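Serine protease (Arthrobacter nicotinovorans, PDB 3WY8) probably cleaves peptide bonds as a trypsin-like serine protease with keratinolytic activity, this chain being the protease part of a longer, signal-bearing precursor. Local coordinates at residues F15-G19 and A51-F56; N34-V38 and Q104-D108. Numbering follows the deposited sequence.

Contact 1 (F15-G19 and A51-F56); sequences FFTLG and AYATNF
Two backbone hydrogen bonds join the segments, extended residues 15-18 running antiparallel to 51-56, directions 168° apart. In the hydrogen-bonded pair Thr17-Asn55, Thr17 N donates to Asn55 O at 2.9 Å and 165°; the return bond comes from Thr54 N instead, to Thr17 O at 2.9 Å and a more bent 143°. Thr54 (-88/-19) breaks the extended course and the register slips, Leu18 CA lying nearest Ala53 CA at 4.4 Å. Gly19 turns away at positive phi (59/30); one water accepts from Gly19 N at 3.0 Å and donates to Tyr52 O at 2.9 Å. Phe16 and Phe56 form the neighbouring non-hydrogen-bonded pair, CA atoms 4.4 Å apart, side chains on the face opposite Thr17 and Asn55. Phe16 (p) puts CB 4.2 Å from CD1 of Phe56 (t); Leu18 CD1 lies 4.2 Å from Ala53 CB. This illustrates barrel closure: strand 11-18 meets strand 55-60 in the six-stranded N-terminal barrel of the trypsin-like fold, and Phe56 continues inward onto strands 72-78 and 94-98.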
ATOM      1  N   PHE A  15      10.325   3.368  -3.434  1.00 17.02           N
ATOM      2  CA  PHE A  15      10.922   4.019  -4.597  1.00 17.39           C
ATOM      3  C   PHE A  15      10.997   2.964  -5.686  1.00 17.52           C
ATOM      4  O   PHE A  15      11.528   1.870  -5.459  1.00 17.62           O
ATOM      5  CB  PHE A  15      12.332   4.516  -4.273  1.00 17.37           C
ATOM      6  CG  PHE A  15      12.381   5.577  -3.207  1.00 17.23           C
ATOM      7  CD1 PHE A  15      12.449   6.926  -3.555  1.00 17.24           C
ATOM      8  CD2 PHE A  15      12.374   5.231  -1.856  1.00 17.37           C
ATOM      9  CE1 PHE A  15      12.503   7.912  -2.578  1.00 16.84           C
ATOM     10  CE2 PHE A  15      12.433   6.212  -0.868  1.00 17.51           C
ATOM     11  CZ  PHE A  15      12.503   7.557  -1.231  1.00 16.84           C
ATOM     12  N   PHE A  16      10.468   3.268  -6.867  1.00 17.58           N
ATOM     13  CA  PHE A  16      10.442   2.251  -7.917  1.00 17.49           C
ATOM     14  C   PHE A  16      10.607   2.771  -9.338  1.00 17.73           C
ATOM     15  O   PHE A  16      10.462   3.967  -9.595  1.00 17.49           O
ATOM     16  CB  PHE A  16       9.204   1.341  -7.784  1.00 17.70           C
ATOM     17  CG  PHE A  16       7.888   2.027  -8.059  1.00 17.92           C
ATOM     18  CD1 PHE A  16       7.204   1.786  -9.247  1.00 18.64           C
ATOM     19  CD2 PHE A  16       7.315   2.880  -7.119  1.00 17.95           C
ATOM     20  CE1 PHE A  16       5.975   2.400  -9.511  1.00 18.11           C
ATOM     21  CE2 PHE A  16       6.083   3.500  -7.372  1.00 17.91           C
ATOM     22  CZ  PHE A  16       5.415   3.256  -8.571  1.00 18.77           C
ATOM     23  N   THR A  17      10.953   1.856 -10.241  1.00 17.86           N
ATOM     24  CA  THR A  17      11.042   2.152 -11.661  1.00 18.63           C
ATOM     25  C   THR A  17      10.009   1.291 -12.377  1.00 18.77           C
ATOM     26  O   THR A  17      10.009   0.067 -12.243  1.00 18.66           O
ATOM     27  CB  THR A  17      12.461   1.887 -12.211  1.00 18.92           C
ATOM     28  OG1 THR A  17      13.409   2.668 -11.468  1.00 18.91           O
ATOM     29  CG2 THR A  17      12.553   2.267 -13.679  1.00 19.14           C
ATOM     30  N   LEU A  18       9.125   1.946 -13.123  1.00 19.17           N
ATOM     31  CA  LEU A  18       8.044   1.264 -13.820  1.00 19.64           C
ATOM     32  C   LEU A  18       7.855   1.887 -15.196  1.00 19.96           C
ATOM     33  O   LEU A  18       7.683   3.101 -15.317  1.00 20.06           O
ATOM     34  CB  LEU A  18       6.745   1.342 -13.008  1.00 19.81           C
ATOM     35  CG  LEU A  18       5.495   0.655 -13.569  1.00 19.55           C
ATOM     36  CD1 LEU A  18       5.681  -0.853 -13.659  1.00 19.87           C
ATOM     37  CD2 LEU A  18       4.277   0.995 -12.720  1.00 19.56           C
ATOM     38  N   GLY A  19       7.897   1.050 -16.230  1.00 20.64           N
ATOM     39  CA  GLY A  19       7.807   1.528 -17.611  1.00 21.05           C
ATOM     40  C   GLY A  19       8.914   2.516 -17.937  1.00 21.28           C
ATOM     41  O   GLY A  19       8.731   3.421 -18.761  1.00 21.86           O
ATOM     42  N   ALA A  51       3.894  -4.359 -17.912  1.00 21.38           N
ATOM     43  CA  ALA A  51       5.057  -4.925 -17.258  1.00 21.25           C
ATOM     44  C   ALA A  51       5.056  -4.650 -15.759  1.00 21.13           C
ATOM     45  O   ALA A  51       4.454  -3.680 -15.289  1.00 20.90           O
ATOM     46  CB  ALA A  51       6.330  -4.380 -17.893  1.00 21.45           C
ATOM     47  N   TYR A  52       5.722  -5.528 -15.018  1.00 21.08           N
ATOM     48  CA  TYR A  52       6.035  -5.277 -13.621  1.00 20.46           C
ATOM     49  C   TYR A  52       7.196  -4.290 -13.506  1.00 20.39           C
ATOM     50  O   TYR A  52       7.959  -4.103 -14.458  1.00 20.27           O
ATOM     51  CB  TYR A  52       6.369  -6.585 -12.905  1.00 20.76           C
ATOM     52  CG  TYR A  52       5.151  -7.403 -12.542  1.00 20.81           C
ATOM     53  CD1 TYR A  52       4.413  -7.114 -11.395  1.00 21.03           C
ATOM     54  CD2 TYR A  52       4.737  -8.469 -13.342  1.00 22.03           C
ATOM     55  CE1 TYR A  52       3.290  -7.864 -11.049  1.00 21.50           C
ATOM     56  CE2 TYR A  52       3.611  -9.224 -13.005  1.00 22.98           C
ATOM     57  CZ  TYR A  52       2.896  -8.914 -11.856  1.00 22.34           C
ATOM     58  OH  TYR A  52       1.786  -9.650 -11.510  1.00 22.03           O
ATOM     59  N   ALA A  53       7.313  -3.655 -12.340  1.00 20.21           N
ATOM     60  CA  ALA A  53       8.413  -2.742 -12.043  1.00 20.21           C
ATOM     61  C   ALA A  53       9.761  -3.438 -12.196  1.00 20.35           C
ATOM     62  O   ALA A  53       9.903  -4.605 -11.835  1.00 20.30           O
ATOM     63  CB  ALA A  53       8.267  -2.182 -10.634  1.00 20.22           C
ATOM     64  N   THR A  54      10.739  -2.714 -12.732  1.00 20.43           N
ATOM     65  CA  THR A  54      12.079  -3.265 -12.945  1.00 20.91           C
ATOM     66  C   THR A  54      12.985  -3.090 -11.724  1.00 21.01           C
ATOM     67  O   THR A  54      13.999  -3.776 -11.590  1.00 21.46           O
ATOM     68  CB  THR A  54      12.750  -2.674 -14.200  1.00 20.85           C
ATOM     69  OG1 THR A  54      12.689  -1.243 -14.150  1.00 21.17           O
ATOM     70  CG2 THR A  54      12.041  -3.169 -15.465  1.00 21.22           C
ATOM     71  N   ASN A  55      12.612  -2.163 -10.843  1.00 20.92           N
ATOM     72  CA  ASN A  55      13.267  -1.995  -9.546  1.00 20.81           C
ATOM     73  C   ASN A  55      12.238  -1.498  -8.546  1.00 20.36           C
ATOM     74  O   ASN A  55      11.387  -0.687  -8.894  1.00 20.10           O
ATOM     75  CB  ASN A  55      14.448  -1.020  -9.635  1.00 21.03           C
ATOM     76  CG  ASN A  55      15.447  -1.201  -8.497  1.00 22.73           C
ATOM     77  OD1 ASN A  55      15.786  -0.246  -7.796  1.00 24.93           O
ATOM     78  ND2 ASN A  55      15.915  -2.433  -8.305  1.00 23.51           N
ATOM     79  N   PHE A  56      12.311  -2.006  -7.318  1.00 19.91           N
ATOM     80  CA  PHE A  56      11.297  -1.743  -6.291  1.00 19.66           C
ATOM     81  C   PHE A  56      11.979  -1.802  -4.932  1.00 19.37           C
ATOM     82  O   PHE A  56      12.441  -2.866  -4.505  1.00 19.58           O
ATOM     83  CB  PHE A  56      10.174  -2.791  -6.401  1.00 19.51           C
ATOM     84  CG  PHE A  56       9.036  -2.617  -5.414  1.00 19.52           C
ATOM     85  CD1 PHE A  56       7.820  -2.078  -5.829  1.00 18.78           C
ATOM     86  CD2 PHE A  56       9.162  -3.039  -4.091  1.00 19.68           C
ATOM     87  CE1 PHE A  56       6.749  -1.942  -4.942  1.00 19.10           C
ATOM     88  CE2 PHE A  56       8.101  -2.904  -3.189  1.00 19.67           C
ATOM     89  CZ  PHE A  56       6.890  -2.354  -3.619  1.00 19.52           C
TER
HETATM   90  O   HOH W   1       8.505  -1.844 -16.108  1.00 23.03           O

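Contact 2 (N34-V38 and Q104-D108); sequences NKSTV and QKLAD
An Asx turn at Asn34 leads the chain into barrel strand 37-40, and the helix beginning at Leu106, with Lys105 at its N-cap position, settles against it. Asn34, chi1 p, accepts through OD1 from Ser36 N at 3.0 Å and from Thr37 OG1 at 2.7 Å, while Ser36 OG donates to Asn34 O at 2.8 Å. Lys35 takes positive phi (54/27), and its carbonyl meets the first turn of the helix: Ala107 N donates to Lys35 O at 2.9 Å and 172°. The backbone of 34-38 thus supplies an acceptor for an amide that the helix start cannot satisfy from within. A water accepts from Leu106 N at 3.0 Å and donates to Ser36 OG at 2.8 Å. At the surface, the extended Lys35 side chain (m, then t throughout) passes Lys105 and Ala107, its CB 3.9 Å from the CB of each, and ends in a salt bridge from NZ to Asp108 OD1 at 3.1 Å. On the buried side, Val38 CG2 packs 3.5 Å from Leu106 CD2, and both side chains touch Phe58 of strand 55-60. The Asx turn and the helix N-terminus, joined through Lys35 O, fasten a short peripheral helix to the N-terminal barrel of this trypsin-like fold.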
ATOM      1  N   ASN A  34       6.724 -16.333   4.391  1.00 20.14           N
ATOM      2  CA  ASN A  34       8.063 -15.973   3.920  1.00 20.28           C
ATOM      3  C   ASN A  34       8.751 -14.840   4.700  1.00 20.28           C
ATOM      4  O   ASN A  34       9.931 -14.549   4.469  1.00 20.16           O
ATOM      5  CB  ASN A  34       8.066 -15.687   2.408  1.00 20.41           C
ATOM      6  CG  ASN A  34       7.174 -14.512   2.009  1.00 20.44           C
ATOM      7  OD1 ASN A  34       6.784 -13.681   2.834  1.00 20.60           O
ATOM      8  ND2 ASN A  34       6.855 -14.440   0.722  1.00 20.50           N
ATOM      9  N   LYS A  35       8.002 -14.212   5.610  1.00 20.13           N
ATOM     10  CA  LYS A  35       8.480 -13.085   6.428  1.00 20.00           C
ATOM     11  C   LYS A  35       9.068 -11.938   5.601  1.00 19.63           C
ATOM     12  O   LYS A  35       9.917 -11.176   6.087  1.00 19.19           O
ATOM     13  CB  LYS A  35       9.495 -13.560   7.473  1.00 20.23           C
ATOM     14  CG  LYS A  35       8.909 -14.462   8.549  1.00 21.20           C
ATOM     15  CD  LYS A  35       9.993 -14.893   9.514  1.00 24.33           C
ATOM     16  CE  LYS A  35       9.423 -15.691  10.667  1.00 26.10           C
ATOM     17  NZ  LYS A  35      10.408 -15.791  11.775  1.00 28.59           N
ATOM     18  N   SER A  36       8.595 -11.813   4.362  1.00 19.20           N
ATOM     19  CA  SER A  36       9.208 -10.924   3.379  1.00 19.08           C
ATOM     20  C   SER A  36       8.195 -10.151   2.539  1.00 18.83           C
ATOM     21  O   SER A  36       8.570  -9.494   1.559  1.00 19.06           O
ATOM     22  CB  SER A  36      10.102 -11.741   2.439  1.00 19.26           C
ATOM     23  OG  SER A  36      11.152 -12.364   3.153  1.00 20.92           O
ATOM     24  N   THR A  37       6.920 -10.226   2.915  1.00 18.29           N
ATOM     25  CA  THR A  37       5.850  -9.703   2.066  1.00 17.81           C
ATOM     26  C   THR A  37       5.451  -8.277   2.429  1.00 17.72           C
ATOM     27  O   THR A  37       5.305  -7.939   3.607  1.00 17.37           O
ATOM     28  CB  THR A  37       4.625 -10.652   2.056  1.00 18.14           C
ATOM     29  OG1 THR A  37       5.056 -11.960   1.664  1.00 17.90           O
ATOM     30  CG2 THR A  37       3.553 -10.179   1.071  1.00 17.99           C
ATOM     31  N   VAL A  38       5.293  -7.459   1.389  1.00 17.11           N
ATOM     32  CA  VAL A  38       4.928  -6.048   1.509  1.00 16.96           C
ATOM     33  C   VAL A  38       3.666  -5.803   0.696  1.00 16.55           C
ATOM     34  O   VAL A  38       3.608  -6.127  -0.490  1.00 16.61           O
ATOM     35  CB  VAL A  38       6.066  -5.120   0.997  1.00 16.78           C
ATOM     36  CG1 VAL A  38       5.589  -3.664   0.888  1.00 17.45           C
ATOM     37  CG2 VAL A  38       7.282  -5.212   1.912  1.00 17.52           C
ATOM     38  N   GLN A 104      18.966 -11.131   6.836  1.00 26.41           N
ATOM     39  CA  GLN A 104      17.757 -11.031   7.652  1.00 25.70           C
ATOM     40  C   GLN A 104      16.496 -10.885   6.806  1.00 24.97           C
ATOM     41  O   GLN A 104      16.521 -10.242   5.759  1.00 24.71           O
ATOM     42  CB  GLN A 104      17.852  -9.836   8.599  1.00 25.90           C
ATOM     43  CG  GLN A 104      18.862  -9.975   9.729  1.00 27.17           C
ATOM     44  CD  GLN A 104      18.813  -8.795  10.682  1.00 29.11           C
ATOM     45  OE1 GLN A 104      19.271  -7.696  10.357  1.00 30.50           O
ATOM     46  NE2 GLN A 104      18.256  -9.017  11.866  1.00 30.29           N
ATOM     47  N   LYS A 105      15.399 -11.477   7.276  1.00 24.25           N
ATOM     48  CA  LYS A 105      14.086 -11.327   6.640  1.00 23.53           C
ATOM     49  C   LYS A 105      13.371 -10.081   7.173  1.00 22.60           C
ATOM     50  O   LYS A 105      13.462  -9.766   8.359  1.00 22.12           O
ATOM     51  CB  LYS A 105      13.230 -12.582   6.864  1.00 23.99           C
ATOM     52  CG  LYS A 105      13.680 -13.793   6.026  1.00 25.31           C
ATOM     53  CD  LYS A 105      13.126 -15.112   6.558  1.00 29.23           C
ATOM     54  CE  LYS A 105      14.063 -15.744   7.585  1.00 31.12           C
ATOM     55  NZ  LYS A 105      13.617 -17.108   8.005  1.00 33.06           N
ATOM     56  N   LEU A 106      12.661  -9.379   6.291  1.00 21.64           N
ATOM     57  CA  LEU A 106      12.050  -8.088   6.629  1.00 21.21           C
ATOM     58  C   LEU A 106      11.233  -8.094   7.926  1.00 21.15           C
ATOM     59  O   LEU A 106      11.419  -7.225   8.785  1.00 21.21           O
ATOM     60  CB  LEU A 106      11.208  -7.566   5.458  1.00 20.90           C
ATOM     61  CG  LEU A 106      10.452  -6.245   5.655  1.00 20.22           C
ATOM     62  CD1 LEU A 106      11.401  -5.062   5.822  1.00 19.15           C
ATOM     63  CD2 LEU A 106       9.525  -6.006   4.494  1.00 20.19           C
ATOM     64  N   ALA A 107      10.335  -9.068   8.057  1.00 21.14           N
ATOM     65  CA  ALA A 107       9.435  -9.139   9.209  1.00 21.12           C
ATOM     66  C   ALA A 107      10.168  -9.420  10.519  1.00 21.49           C
ATOM     67  O   ALA A 107       9.684  -9.058  11.593  1.00 21.34           O
ATOM     68  CB  ALA A 107       8.338 -10.171   8.967  1.00 20.95           C
ATOM     69  N   ASP A 108      11.337 -10.053  10.428  1.00 21.65           N
ATOM     70  CA  ASP A 108      12.171 -10.285  11.604  1.00 22.08           C
ATOM     71  C   ASP A 108      12.807  -8.993  12.108  1.00 21.88           C
ATOM     72  O   ASP A 108      13.121  -8.874  13.297  1.00 22.40           O
ATOM     73  CB  ASP A 108      13.245 -11.336  11.318  1.00 22.36           C
ATOM     74  CG  ASP A 108      12.702 -12.762  11.349  1.00 23.79           C
ATOM     75  OD1 ASP A 108      11.717 -13.027  12.076  1.00 25.20           O
ATOM     76  OD2 ASP A 108      13.271 -13.624  10.649  1.00 25.52           O
TER
HETATM   77  O   HOH W   2      13.022 -10.241   3.477  1.00 21.95           O

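In the fold
Both contacts reach the same six-stranded barrel, yet they show two ways of joining distant parts of one chain. Contact 1 works within the sheet, by backbone pairing of two strands; contact 2 joins a strand's leading turn to a helix outside the sheet. Their centres lie 20 Å apart and their nearest atoms about 5 Å, without touching. Contact 1 buries Phe16, Leu18 and Phe56; contact 2 buries Val38 and Leu106 beneath a partly exposed Lys35 and an exposed Asp108, and only contact 2 has a salt bridge across its segments. Strand 55-60 links them: its Asn55 and Phe56 pair in contact 1, and its Phe58 receives side chains of contact 2. Along the chain the segments alternate, so the spans they close overlap.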